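Long-range contacts in putative secreted lipase (Streptomyces sp. W007, PDB 5H6B), which probably hydrolyses the ester bonds of triacylglycerols, as a thermostable secreted lipase of the alpha/beta-hydrolase clan: residues A[14-20]-A[57-62]; A[36-40]-A[149-153]; A[128-134]-A[189-195]; A[240-245]-A[258-264]. All blocks are in the same frame, centred on the assembly; numbering follows the deposited sequence.

In the fold
Contacts 1 and 3 are both parallel strand pairings of one central sheet, with strand order 16-17, 59-63, 32-35, 103-108, 128-134, 191-196, 216-220; their centres lie 19 Å apart, contact 1 at the edge and contact 3 in the interior. In contact 4 the C-terminal tail folds back on helix 240-250, which packs on contact 3: Ile195 CD1 reaches Glu245 CB at 3.9 Å, and the two centres are 18 Å apart. Contact 2 lies across the chain's centre from contact 3, 22 Å between centres, joining loops beside the likely catalytic triad, Ser109, Asp200 and His232; Leu149 touches His232. Contacts 1 and 2 interleave along the chain.

Contact 1 of 4, residues A[14-20]-A[57-62]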
loop_
_atom_site.group_PDB
_atom_site.type_symbol
_atom_site.label_atom_id
_atom_site.label_comp_id
_atom_site.label_asym_id
_atom_site.label_seq_id
_atom_site.Cartn_x
_atom_site.Cartn_y
_atom_site.Cartn_z
ATOM N N SER A 14 11.617 -3.377 -20.542
ATOM C CA SER A 14 10.216 -2.996 -20.304
ATOM C C SER A 14 9.641 -3.620 -19.011
ATOM O O SER A 14 8.426 -3.556 -18.763
ATOM C CB SER A 14 9.368 -3.390 -21.512
ATOM O OG SER A 14 9.491 -4.777 -21.750
ATOM N N ARG A 15 10.515 -4.215 -18.197
ATOM C CA ARG A 15 10.144 -4.764 -16.886
ATOM C C ARG A 15 11.345 -4.752 -15.949
ATOM O O ARG A 15 12.485 -4.867 -16.399
ATOM C CB ARG A 15 9.623 -6.185 -17.025
ATOM C CG ARG A 15 10.603 -7.144 -17.682
ATOM C CD ARG A 15 10.056 -8.555 -17.685
ATOM N NE ARG A 15 8.897 -8.690 -18.562
ATOM C CZ ARG A 15 8.156 -9.792 -18.667
ATOM N NH1 ARG A 15 8.439 -10.872 -17.936
ATOM N NH2 ARG A 15 7.122 -9.826 -19.506
ATOM N N GLY A 16 11.081 -4.610 -14.654
ATOM C CA GLY A 16 12.149 -4.532 -13.661
ATOM C C GLY A 16 11.663 -4.107 -12.294
ATOM O O GLY A 16 10.499 -3.721 -12.129
ATOM N N TRP A 17 12.558 -4.196 -11.310
ATOM C CA TRP A 17 12.267 -3.768 -9.952
ATOM C C TRP A 17 13.371 -2.808 -9.505
ATOM O O TRP A 17 14.510 -3.212 -9.314
ATOM C CB TRP A 17 12.111 -4.987 -9.017
ATOM C CG TRP A 17 11.790 -4.654 -7.567
ATOM C CD1 TRP A 17 11.354 -3.455 -7.066
ATOM C CD2 TRP A 17 11.882 -5.540 -6.450
ATOM N NE1 TRP A 17 11.182 -3.541 -5.712
ATOM C CE2 TRP A 17 11.491 -4.812 -5.305
ATOM C CE3 TRP A 17 12.256 -6.884 -6.302
ATOM C CZ2 TRP A 17 11.464 -5.380 -4.026
ATOM C CZ3 TRP A 17 12.223 -7.455 -5.021
ATOM C CH2 TRP A 17 11.825 -6.697 -3.906
ATOM N N ASN A 18 13.011 -1.533 -9.348
ATOM C CA ASN A 18 13.958 -0.461 -9.090
ATOM C C ASN A 18 15.062 -0.330 -10.152
ATOM O O ASN A 18 16.165 0.148 -9.869
ATOM C CB ASN A 18 14.522 -0.577 -7.663
ATOM C CG ASN A 18 13.469 -0.316 -6.616
ATOM O OD1 ASN A 18 12.448 0.315 -6.894
ATOM N ND2 ASN A 18 13.711 -0.777 -5.410
ATOM N N ASP A 19 14.719 -0.705 -11.379
ATOM C CA ASP A 19 15.556 -0.478 -12.536
ATOM C C ASP A 19 15.053 0.827 -13.169
ATOM O O ASP A 19 14.030 0.841 -13.866
ATOM C CB ASP A 19 15.450 -1.666 -13.496
ATOM C CG ASP A 19 16.240 -1.471 -14.787
ATOM O OD1 ASP A 19 16.696 -0.337 -15.087
ATOM O OD2 ASP A 19 16.384 -2.471 -15.519
ATOM N N TYR A 20 15.792 1.912 -12.936
ATOM C CA TYR A 20 15.455 3.242 -13.469
ATOM C C TYR A 20 15.709 3.461 -14.973
ATOM O O TYR A 20 15.449 4.543 -15.475
ATOM C CB TYR A 20 16.133 4.334 -12.627
ATOM C CG TYR A 20 15.508 4.417 -11.248
ATOM C CD1 TYR A 20 15.949 3.596 -10.192
ATOM C CD2 TYR A 20 14.437 5.284 -11.006
ATOM C CE1 TYR A 20 15.355 3.662 -8.937
ATOM C CE2 TYR A 20 13.833 5.355 -9.756
ATOM C CZ TYR A 20 14.292 4.549 -8.726
ATOM O OH TYR A 20 13.673 4.633 -7.503
ATOM N N GLY A 57 5.041 -8.098 -16.714
ATOM C CA GLY A 57 5.527 -7.058 -17.623
ATOM C C GLY A 57 5.489 -5.618 -17.149
ATOM O O GLY A 57 5.543 -4.714 -17.968
ATOM N N TYR A 58 5.407 -5.398 -15.840
ATOM C CA TYR A 58 5.407 -4.044 -15.280
ATOM C C TYR A 58 6.821 -3.597 -14.930
ATOM O O TYR A 58 7.660 -4.420 -14.524
ATOM C CB TYR A 58 4.544 -3.978 -14.004
ATOM C CG TYR A 58 3.054 -4.198 -14.225
ATOM C CD1 TYR A 58 2.517 -5.488 -14.255
ATOM C CD2 TYR A 58 2.184 -3.120 -14.391
ATOM C CE1 TYR A 58 1.163 -5.698 -14.449
ATOM C CE2 TYR A 58 0.823 -3.324 -14.599
ATOM C CZ TYR A 58 0.322 -4.610 -14.616
ATOM O OH TYR A 58 -1.012 -4.828 -14.809
ATOM N N CYS A 59 7.066 -2.299 -15.092
ATOM C CA CYS A 59 8.173 -1.588 -14.441
ATOM C C CYS A 59 7.741 -1.266 -13.006
ATOM O O CYS A 59 6.802 -0.481 -12.808
ATOM C CB CYS A 59 8.482 -0.275 -15.178
ATOM S SG CYS A 59 9.079 -0.490 -16.877
ATOM N N VAL A 60 8.408 -1.873 -12.020
ATOM C CA VAL A 60 8.005 -1.786 -10.603
ATOM C C VAL A 60 9.063 -0.993 -9.822
ATOM O O VAL A 60 10.254 -1.093 -10.095
ATOM C CB VAL A 60 7.806 -3.199 -9.999
ATOM C CG1 VAL A 60 7.354 -3.127 -8.542
ATOM C CG2 VAL A 60 6.816 -3.996 -10.833
ATOM N N PHE A 61 8.614 -0.171 -8.887
ATOM C CA PHE A 61 9.490 0.623 -8.032
ATOM C C PHE A 61 8.960 0.551 -6.612
ATOM O O PHE A 61 7.745 0.439 -6.418
ATOM C CB PHE A 61 9.525 2.078 -8.493
ATOM C CG PHE A 61 10.151 2.259 -9.842
ATOM C CD1 PHE A 61 9.400 2.080 -11.003
ATOM C CD2 PHE A 61 11.510 2.581 -9.959
ATOM C CE1 PHE A 61 9.984 2.221 -12.248
ATOM C CE2 PHE A 61 12.092 2.723 -11.205
ATOM C CZ PHE A 61 11.329 2.547 -12.349
ATOM N N SER A 62 9.860 0.584 -5.629
ATOM C CA SER A 62 9.465 0.523 -4.217
ATOM C C SER A 62 10.331 1.450 -3.396
ATOM O O SER A 62 11.539 1.456 -3.565
ATOM C CB SER A 62 9.604 -0.902 -3.706
ATOM O OG SER A 62 10.960 -1.319 -3.733
#
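Three backbone hydrogen bonds pair strand 16-17 in parallel with strand 59-63, running on to Tyr58 and Asn18, with Gly16 opposite Cys59 and Trp17 opposite Val60. Val60 N donates to Gly16 O (2.8 Å) and Asn18 N to Val60 O (2.9 Å), while the bond from Gly16 N to Tyr58 O is weak at 3.4 Å. CA-H...O contacts from Arg15 CA to Tyr58 O and from Trp17 CA to Val60 O, both 3.4 Å, fill the gaps. Side-chain hydrogen bonds take over where the first strand ends. Asn18 turns aside with positive phi, and its OD1 receives Ser62 N at 2.9 Å, prolonging the pairing by one rung; Ser62 OG accepts from Trp17 NE1 (3.0 Å) and Asn18 ND2 (3.3 Å), and is also hydrogen-bonded to Ser42 O. Apolar contacts lie on both faces. Trp17 CD1 is 4.3 Å from Val60 CG1 on the face covered by helix 49-54; Tyr20 CE2 meets Phe61 CE2 at 3.5 Å, their rings oblique at 57°, beside Phe90 of helix 80-98. At the other end Gly57, C-prime residue of the Schellman motif closing helix 49-54, lies under the Arg15 guanidinium. Cys59 is disulfide-bonded to Cys22, tying the N-terminal segment to the sheet a second time. The arrangement is a short parallel edge strand added to an alpha/beta-hydrolase sheet.

Contact 2 of 4, residues A[36-40]-A[149-153]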
loop_
_atom_site.group_PDB
_atom_site.type_symbol
_atom_site.label_atom_id
_atom_site.label_comp_id
_atom_site.label_asym_id
_atom_site.label_seq_id
_atom_site.Cartn_x
_atom_site.Cartn_y
_atom_site.Cartn_z
ATOM N N HIS A 36 5.326 0.160 1.369
ATOM C CA HIS A 36 5.282 -0.810 2.483
ATOM C C HIS A 36 4.465 -0.348 3.681
ATOM O O HIS A 36 4.068 0.786 3.757
ATOM C CB HIS A 36 6.709 -1.145 2.953
ATOM C CG HIS A 36 7.441 0.024 3.500
ATOM N ND1 HIS A 36 7.157 0.573 4.730
ATOM C CD2 HIS A 36 8.433 0.769 2.967
ATOM C CE1 HIS A 36 7.948 1.614 4.929
ATOM N NE2 HIS A 36 8.736 1.744 3.877
ATOM N N GLY A 37 4.320 -1.217 4.660
ATOM C CA GLY A 37 3.547 -0.956 5.856
ATOM C C GLY A 37 4.439 -0.600 7.014
ATOM O O GLY A 37 5.630 -0.273 6.839
ATOM N N THR A 38 3.842 -0.622 8.196
ATOM C CA THR A 38 4.546 -0.250 9.415
ATOM C C THR A 38 5.579 -1.309 9.704
ATOM O O THR A 38 5.317 -2.486 9.547
ATOM C CB THR A 38 3.556 -0.100 10.594
ATOM O OG1 THR A 38 2.531 0.835 10.228
ATOM C CG2 THR A 38 4.255 0.413 11.827
ATOM N N PHE A 39 6.772 -0.885 10.089
ATOM C CA PHE A 39 7.923 -1.783 10.329
ATOM C C PHE A 39 8.468 -2.482 9.090
ATOM O O PHE A 39 9.210 -3.443 9.230
ATOM C CB PHE A 39 7.644 -2.875 11.382
ATOM C CG PHE A 39 6.973 -2.386 12.631
ATOM C CD1 PHE A 39 7.465 -1.292 13.322
ATOM C CD2 PHE A 39 5.874 -3.064 13.147
ATOM C CE1 PHE A 39 6.864 -0.867 14.498
ATOM C CE2 PHE A 39 5.257 -2.634 14.316
ATOM C CZ PHE A 39 5.758 -1.531 14.995
ATOM N N GLY A 40 8.121 -2.007 7.897
ATOM C CA GLY A 40 8.534 -2.640 6.660
ATOM C C GLY A 40 9.567 -1.799 5.944
ATOM O O GLY A 40 9.909 -0.698 6.384
ATOM N N LEU A 149 1.343 -6.356 15.360
ATOM C CA LEU A 149 2.462 -6.505 14.409
ATOM C C LEU A 149 3.775 -7.007 15.032
ATOM O O LEU A 149 4.574 -7.641 14.348
ATOM C CB LEU A 149 2.765 -5.191 13.704
ATOM C CG LEU A 149 1.717 -4.594 12.780
ATOM C CD1 LEU A 149 2.043 -3.129 12.491
ATOM C CD2 LEU A 149 1.587 -5.418 11.494
ATOM N N LEU A 150 3.993 -6.725 16.313
ATOM C CA LEU A 150 5.302 -6.942 16.945
ATOM C C LEU A 150 5.845 -8.375 16.857
ATOM O O LEU A 150 7.043 -8.562 16.618
ATOM C CB LEU A 150 5.288 -6.464 18.398
ATOM C CG LEU A 150 5.091 -4.959 18.617
ATOM C CD1 LEU A 150 5.075 -4.712 20.114
ATOM C CD2 LEU A 150 6.165 -4.110 17.953
ATOM N N PRO A 151 4.978 -9.392 16.986
ATOM C CA PRO A 151 5.511 -10.753 16.865
ATOM C C PRO A 151 6.178 -11.073 15.520
ATOM O O PRO A 151 6.967 -12.021 15.439
ATOM C CB PRO A 151 4.269 -11.628 17.074
ATOM C CG PRO A 151 3.356 -10.775 17.908
ATOM C CD PRO A 151 3.554 -9.396 17.360
ATOM N N PHE A 152 5.838 -10.313 14.475
ATOM C CA PHE A 152 6.422 -10.488 13.156
ATOM C C PHE A 152 7.714 -9.703 13.004
ATOM O O PHE A 152 8.520 -10.019 12.142
ATOM C CB PHE A 152 5.424 -10.052 12.069
ATOM C CG PHE A 152 4.192 -10.914 11.992
ATOM C CD1 PHE A 152 4.170 -12.028 11.180
ATOM C CD2 PHE A 152 3.048 -10.604 12.740
ATOM C CE1 PHE A 152 3.045 -12.830 11.103
ATOM C CE2 PHE A 152 1.916 -11.405 12.678
ATOM C CZ PHE A 152 1.911 -12.518 11.846
ATOM N N PHE A 153 7.889 -8.667 13.816
ATOM C CA PHE A 153 9.030 -7.758 13.736
ATOM C C PHE A 153 9.670 -7.606 15.127
ATOM O O PHE A 153 9.795 -6.498 15.640
ATOM C CB PHE A 153 8.570 -6.388 13.212
ATOM C CG PHE A 153 7.835 -6.456 11.906
ATOM C CD1 PHE A 153 8.532 -6.503 10.707
ATOM C CD2 PHE A 153 6.453 -6.471 11.877
ATOM C CE1 PHE A 153 7.855 -6.578 9.498
ATOM C CE2 PHE A 153 5.765 -6.545 10.671
ATOM C CZ PHE A 153 6.461 -6.597 9.479
#
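Phe39 lays its CB over the face of the Phe153 ring, 3.8 Å from the ring centroid and 16° off the normal, a CH-pi contact. The two rings themselves meet obliquely, centroids 5.6 Å apart and planes at 51°. Phe39 occupies the third position of a type II turn from Gly37 to Gly40, closed by Gly40 N to Gly37 O at 3.2 Å; its positive phi of 67° goes with that position, and its CA-CB bond points toward residues 149-153. Around the ring, Leu149 CB approaches the edge at Phe39 CE2 (3.6 Å) and Leu150 CD2 lies 3.9 Å from Phe39 CZ. Thr38 adds CB to Leu149 CD1 at 3.9 Å, while its OG1 is hydrogen-bonded to Gln170 and Gln110. No hydrogen bond crosses between the segments, so the interface rests on apolar packing. The 3-10 turn 150-152 brings Leu149, Leu150 and Phe153 round to the same ring. The loop after strand 32-35 is consistent with the oxyanion-hole loop of alpha/beta-hydrolase lipases, Thr38 lying near the probable nucleophile elbow. It meets the loop after helix 143-147; Leu167 of helix 165-168 touches Thr38 and Phe39, and Leu149 also packs on Val233 and on His232, the probable triad histidine, in helix 232-237.

Contact 3 of 4, residues A[128-134]-A[189-195]; sequences VNALVGI and GVRYTVI
Strands 130-134 and 191-195 run parallel, their axes 4.7 Å apart at 10°, as inner neighbours in the parallel sheet of an alpha/beta-hydrolase fold. The first segment turns a corner at Asn129 (phi/psi -88/-47) and is extended from Ala130 on; the second leaves Gly189 (100/-12) and is extended from Val190 on. Register pairs Ala130 with Arg191, Leu131 with Tyr192, Val132 with Thr193, Gly133 with Val194 and Ile134 with Ile195. The ladder runs Arg191 N to Asn129 O (2.8 Å), Leu131 N to Arg191 O (3.0 Å), Thr193 N to Leu131 O (3.0 Å), Gly133 N to Thr193 O (2.9 Å) and Ile195 N to Gly133 O (2.9 Å). Ala130, Val132, Ile134, Arg191, Thr193 and Ile195 share one face, where helix 240-250 covers Ile134, Thr193 and Ile195; Val132 CG1 (chi1 t) lies 4.4 Å from Ile195 CD1. On the other, Leu131 (t, p) sets CD2 4.2 Å from Tyr192 CE2 (chi1 m), beneath helix 115-121. A water donates to both Leu131 O (2.7 Å) and Thr193 O (2.6 Å).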
loop_
_atom_site.group_PDB
_atom_site.type_symbol
_atom_site.label_atom_id
_atom_site.label_comp_id
_atom_site.label_asym_id
_atom_site.label_seq_id
_atom_site.Cartn_x
_atom_site.Cartn_y
_atom_site.Cartn_z
ATOM N N VAL A 128 -1.278 10.319 -10.304
ATOM C CA VAL A 128 -1.696 8.942 -9.954
ATOM C C VAL A 128 -3.042 8.534 -10.568
ATOM O O VAL A 128 -4.064 9.194 -10.374
ATOM C CB VAL A 128 -1.763 8.741 -8.418
ATOM C CG1 VAL A 128 -2.328 7.377 -8.050
ATOM C CG2 VAL A 128 -0.385 8.914 -7.802
ATOM N N ASN A 129 -3.024 7.390 -11.240
ATOM C CA ASN A 129 -4.198 6.802 -11.878
ATOM C C ASN A 129 -4.977 5.891 -10.904
ATOM O O ASN A 129 -6.201 5.984 -10.803
ATOM C CB ASN A 129 -3.747 6.025 -13.124
ATOM C CG ASN A 129 -4.820 5.110 -13.678
ATOM O OD1 ASN A 129 -5.799 5.568 -14.246
ATOM N ND2 ASN A 129 -4.632 3.815 -13.533
ATOM N N ALA A 130 -4.257 5.011 -10.202
ATOM C CA ALA A 130 -4.868 4.029 -9.315
ATOM C C ALA A 130 -4.097 3.860 -8.004
ATOM O O ALA A 130 -2.859 3.906 -7.971
ATOM C CB ALA A 130 -5.029 2.685 -10.020
ATOM N N LEU A 131 -4.860 3.717 -6.920
ATOM C CA LEU A 131 -4.327 3.396 -5.623
ATOM C C LEU A 131 -4.965 2.101 -5.161
ATOM O O LEU A 131 -6.175 2.055 -4.894
ATOM C CB LEU A 131 -4.620 4.506 -4.611
ATOM C CG LEU A 131 -4.204 4.201 -3.158
ATOM C CD1 LEU A 131 -2.735 3.801 -3.031
ATOM C CD2 LEU A 131 -4.513 5.379 -2.269
ATOM N N VAL A 132 -4.131 1.071 -5.038
ATOM C CA VAL A 132 -4.534 -0.225 -4.536
ATOM C C VAL A 132 -3.991 -0.368 -3.131
ATOM O O VAL A 132 -2.782 -0.288 -2.917
ATOM C CB VAL A 132 -3.993 -1.345 -5.433
ATOM C CG1 VAL A 132 -4.547 -2.696 -5.006
ATOM C CG2 VAL A 132 -4.325 -1.036 -6.890
ATOM N N GLY A 133 -4.904 -0.571 -2.184
ATOM C CA GLY A 133 -4.598 -0.721 -0.777
ATOM C C GLY A 133 -4.857 -2.160 -0.371
ATOM O O GLY A 133 -5.933 -2.686 -0.631
ATOM N N ILE A 134 -3.859 -2.787 0.261
ATOM C CA ILE A 134 -3.973 -4.122 0.798
ATOM C C ILE A 134 -3.928 -3.946 2.303
ATOM O O ILE A 134 -2.970 -3.400 2.836
ATOM C CB ILE A 134 -2.813 -5.036 0.345
ATOM C CG1 ILE A 134 -2.571 -4.916 -1.158
ATOM C CG2 ILE A 134 -3.115 -6.484 0.703
ATOM C CD1 ILE A 134 -1.408 -5.751 -1.656
ATOM N N GLY A 189 -10.488 11.599 -10.337
ATOM C CA GLY A 189 -9.391 11.221 -11.239
ATOM C C GLY A 189 -8.714 9.888 -10.918
ATOM O O GLY A 189 -7.945 9.389 -11.740
ATOM N N VAL A 190 -8.993 9.302 -9.746
ATOM C CA VAL A 190 -8.250 8.126 -9.259
ATOM C C VAL A 190 -9.160 6.911 -9.069
ATOM O O VAL A 190 -10.267 7.026 -8.528
ATOM C CB VAL A 190 -7.504 8.443 -7.934
ATOM C CG1 VAL A 190 -6.672 7.246 -7.462
ATOM C CG2 VAL A 190 -6.622 9.671 -8.118
ATOM N N ARG A 191 -8.686 5.749 -9.516
ATOM C CA ARG A 191 -9.391 4.490 -9.296
ATOM C C ARG A 191 -8.815 3.772 -8.073
ATOM O O ARG A 191 -7.642 3.412 -8.037
ATOM C CB ARG A 191 -9.345 3.618 -10.552
ATOM C CG ARG A 191 -9.988 4.318 -11.755
ATOM C CD ARG A 191 -10.959 3.441 -12.541
ATOM N NE ARG A 191 -10.318 2.724 -13.646
ATOM C CZ ARG A 191 -10.877 1.734 -14.351
ATOM N NH1 ARG A 191 -12.109 1.292 -14.086
ATOM N NH2 ARG A 191 -10.189 1.170 -15.339
ATOM N N TYR A 192 -9.668 3.582 -7.073
ATOM C CA TYR A 192 -9.287 3.031 -5.784
ATOM C C TYR A 192 -9.767 1.607 -5.664
ATOM O O TYR A 192 -10.946 1.333 -5.938
ATOM C CB TYR A 192 -9.937 3.829 -4.659
ATOM C CG TYR A 192 -9.504 5.271 -4.535
ATOM C CD1 TYR A 192 -10.028 6.265 -5.373
ATOM C CD2 TYR A 192 -8.603 5.653 -3.550
ATOM C CE1 TYR A 192 -9.657 7.592 -5.226
ATOM C CE2 TYR A 192 -8.238 6.973 -3.394
ATOM C CZ TYR A 192 -8.754 7.938 -4.226
ATOM O OH TYR A 192 -8.334 9.234 -4.045
ATOM N N THR A 193 -8.872 0.715 -5.231
ATOM C CA THR A 193 -9.235 -0.662 -4.851
ATOM C C THR A 193 -8.738 -0.914 -3.414
ATOM O O THR A 193 -7.692 -0.404 -3.006
ATOM C CB THR A 193 -8.633 -1.702 -5.822
ATOM O OG1 THR A 193 -8.939 -1.336 -7.180
ATOM C CG2 THR A 193 -9.147 -3.124 -5.539
ATOM N N VAL A 194 -9.531 -1.645 -2.640
ATOM C CA VAL A 194 -9.157 -2.063 -1.300
ATOM C C VAL A 194 -9.401 -3.567 -1.217
ATOM O O VAL A 194 -10.470 -4.057 -1.589
ATOM C CB VAL A 194 -9.955 -1.345 -0.203
ATOM C CG1 VAL A 194 -9.574 -1.866 1.173
ATOM C CG2 VAL A 194 -9.737 0.151 -0.263
ATOM N N ILE A 195 -8.379 -4.290 -0.762
ATOM C CA ILE A 195 -8.468 -5.712 -0.535
ATOM C C ILE A 195 -8.218 -5.886 0.957
ATOM O O ILE A 195 -7.155 -5.524 1.468
ATOM C CB ILE A 195 -7.436 -6.489 -1.370
ATOM C CG1 ILE A 195 -7.559 -6.135 -2.855
ATOM C CG2 ILE A 195 -7.600 -7.984 -1.146
ATOM C CD1 ILE A 195 -6.330 -6.445 -3.665
HETATM O O HOH W 1 -7.314 2.143 -2.396
#

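Contact 4 of 4, residues A[240-245]-A[258-264]; sequences RIAFHE and TTCASVI
One threonine hydroxyl links two consecutive helical side chains: Thr258 OG1 accepts from His244 ND1 at 2.8 Å and donates to Glu245 OE1 at 2.6 Å. Residues 240-245 form the first turns of helix 240-250, with His244 N to Arg240 O at 2.8 Å. Residues 258-264 begin extended (Thr258 -91/122, Thr259 -127/-180), then wind into a 3-10 turn at 260-262 with Val263 N to Cys260 O at 3.0 Å, led by an ST turn in which Thr259 OG1 takes Ala261 N at 3.2 Å. The segments pass in opposite order: Thr258 lies nearest Glu245, Ser262 nearest Ile241 (CA-CA 5.1 Å) and Val263 nearest Arg240 (5.3 Å). This is the C-terminal tail folding back along the last helix of the chain, and the disulfide from Cys260 to Cys225 fastens it covalently. Thr258 and His244 have chi1 m and t; Glu245 is t, p, and its OE2 makes a salt bridge with Arg217. Ile241 (m, t) fills the middle, its CG2 3.7 Å from Thr258 CG2 and its CD1 4.3 Å from Val263 CB. Ser262 OG sits over the face of the His244 ring, 3.5 Å from CG, and Arg240 CB lies 3.3 Å from Ser262 O.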
loop_
_atom_site.group_PDB
_atom_site.type_symbol
_atom_site.label_atom_id
_atom_site.label_comp_id
_atom_site.label_asym_id
_atom_site.label_seq_id
_atom_site.Cartn_x
_atom_site.Cartn_y
_atom_site.Cartn_z
ATOM N N ARG A 240 -0.751 -14.807 -2.827
ATOM C CA ARG A 240 -0.904 -14.701 -4.287
ATOM C C ARG A 240 -2.356 -14.485 -4.742
ATOM O O ARG A 240 -2.578 -13.968 -5.830
ATOM C CB ARG A 240 -0.391 -15.946 -5.008
ATOM C CG ARG A 240 1.101 -16.006 -5.205
ATOM C CD ARG A 240 1.776 -16.473 -3.960
ATOM N NE ARG A 240 3.192 -16.785 -4.168
ATOM C CZ ARG A 240 4.098 -16.902 -3.185
ATOM N NH1 ARG A 240 3.768 -16.726 -1.887
ATOM N NH2 ARG A 240 5.355 -17.176 -3.516
ATOM N N ILE A 241 -3.328 -14.924 -3.943
ATOM C CA ILE A 241 -4.729 -14.629 -4.223
ATOM C C ILE A 241 -4.918 -13.115 -4.180
ATOM O O ILE A 241 -5.385 -12.516 -5.157
ATOM C CB ILE A 241 -5.672 -15.374 -3.251
ATOM C CG1 ILE A 241 -5.652 -16.873 -3.566
ATOM C CG2 ILE A 241 -7.090 -14.843 -3.369
ATOM C CD1 ILE A 241 -6.167 -17.762 -2.452
ATOM N N ALA A 242 -4.499 -12.495 -3.072
ATOM C CA ALA A 242 -4.492 -11.041 -2.976
ATOM C C ALA A 242 -3.713 -10.406 -4.126
ATOM O O ALA A 242 -4.201 -9.465 -4.753
ATOM C CB ALA A 242 -3.949 -10.574 -1.644
ATOM N N PHE A 243 -2.536 -10.937 -4.444
ATOM C CA PHE A 243 -1.724 -10.327 -5.508
ATOM C C PHE A 243 -2.332 -10.468 -6.919
ATOM O O PHE A 243 -2.179 -9.569 -7.744
ATOM C CB PHE A 243 -0.266 -10.836 -5.455
ATOM C CG PHE A 243 0.451 -10.559 -4.138
ATOM C CD1 PHE A 243 0.049 -9.528 -3.269
ATOM C CD2 PHE A 243 1.565 -11.321 -3.776
ATOM C CE1 PHE A 243 0.732 -9.284 -2.071
ATOM C CE2 PHE A 243 2.247 -11.075 -2.575
ATOM C CZ PHE A 243 1.834 -10.053 -1.730
ATOM N N HIS A 244 -3.033 -11.568 -7.183
ATOM C CA HIS A 244 -3.795 -11.714 -8.425
ATOM C C HIS A 244 -4.832 -10.616 -8.558
ATOM O O HIS A 244 -4.998 -10.031 -9.650
ATOM C CB HIS A 244 -4.481 -13.068 -8.487
ATOM C CG HIS A 244 -5.018 -13.409 -9.839
ATOM N ND1 HIS A 244 -6.327 -13.157 -10.207
ATOM C CD2 HIS A 244 -4.423 -13.986 -10.911
ATOM C CE1 HIS A 244 -6.506 -13.563 -11.453
ATOM N NE2 HIS A 244 -5.370 -14.073 -11.901
ATOM N N GLU A 245 -5.520 -10.336 -7.442
ATOM C CA GLU A 245 -6.490 -9.243 -7.396
ATOM C C GLU A 245 -5.815 -7.886 -7.597
ATOM O O GLU A 245 -6.363 -7.025 -8.259
ATOM C CB GLU A 245 -7.311 -9.287 -6.105
ATOM C CG GLU A 245 -8.580 -8.454 -6.137
ATOM C CD GLU A 245 -9.618 -8.952 -7.152
ATOM O OE1 GLU A 245 -9.445 -10.018 -7.774
ATOM O OE2 GLU A 245 -10.627 -8.261 -7.331
ATOM N N THR A 258 -10.602 -13.844 -9.543
ATOM C CA THR A 258 -9.655 -14.412 -8.600
ATOM C C THR A 258 -10.362 -15.478 -7.746
ATOM O O THR A 258 -11.358 -15.198 -7.080
ATOM C CB THR A 258 -9.026 -13.308 -7.733
ATOM O OG1 THR A 258 -8.413 -12.320 -8.581
ATOM C CG2 THR A 258 -7.944 -13.909 -6.842
ATOM N N THR A 259 -9.834 -16.697 -7.783
ATOM C CA THR A 259 -10.369 -17.816 -7.021
ATOM C C THR A 259 -9.231 -18.433 -6.191
ATOM O O THR A 259 -8.092 -17.973 -6.268
ATOM C CB THR A 259 -10.980 -18.896 -7.956
ATOM O OG1 THR A 259 -9.940 -19.573 -8.659
ATOM C CG2 THR A 259 -11.924 -18.284 -8.979
ATOM N N CYS A 260 -9.542 -19.481 -5.425
ATOM C CA CYS A 260 -8.527 -20.258 -4.704
ATOM C C CYS A 260 -7.375 -20.795 -5.609
ATOM O O CYS A 260 -6.233 -20.954 -5.145
ATOM C CB CYS A 260 -9.197 -21.404 -3.940
ATOM S SG CYS A 260 -10.454 -20.875 -2.715
ATOM N N ALA A 261 -7.673 -21.043 -6.892
ATOM C CA ALA A 261 -6.680 -21.519 -7.867
ATOM C C ALA A 261 -5.502 -20.574 -8.039
ATOM O O ALA A 261 -4.427 -21.008 -8.447
ATOM C CB ALA A 261 -7.331 -21.785 -9.214
ATOM N N SER A 262 -5.674 -19.294 -7.707
ATOM C CA SER A 262 -4.546 -18.357 -7.740
ATOM C C SER A 262 -3.480 -18.567 -6.655
ATOM O O SER A 262 -2.482 -17.871 -6.673
ATOM C CB SER A 262 -5.052 -16.918 -7.661
ATOM O OG SER A 262 -5.942 -16.642 -8.718
ATOM N N VAL A 263 -3.674 -19.501 -5.720
ATOM C CA VAL A 263 -2.757 -19.659 -4.571
ATOM C C VAL A 263 -1.301 -19.935 -4.964
ATOM O O VAL A 263 -0.396 -19.574 -4.217
ATOM C CB VAL A 263 -3.257 -20.734 -3.568
ATOM C CG1 VAL A 263 -2.973 -22.140 -4.078
ATOM C CG2 VAL A 263 -2.642 -20.533 -2.184
ATOM N N ILE A 264 -1.080 -20.552 -6.125
ATOM C CA ILE A 264 0.280 -20.787 -6.652
ATOM C C ILE A 264 0.988 -19.513 -7.154
ATOM O O ILE A 264 0.355 -18.534 -7.562
ATOM C CB ILE A 264 0.245 -21.919 -7.731
ATOM C CG1 ILE A 264 0.065 -23.275 -7.037
ATOM C CG2 ILE A 264 1.482 -21.936 -8.633
ATOM C CD1 ILE A 264 1.096 -23.581 -5.960
#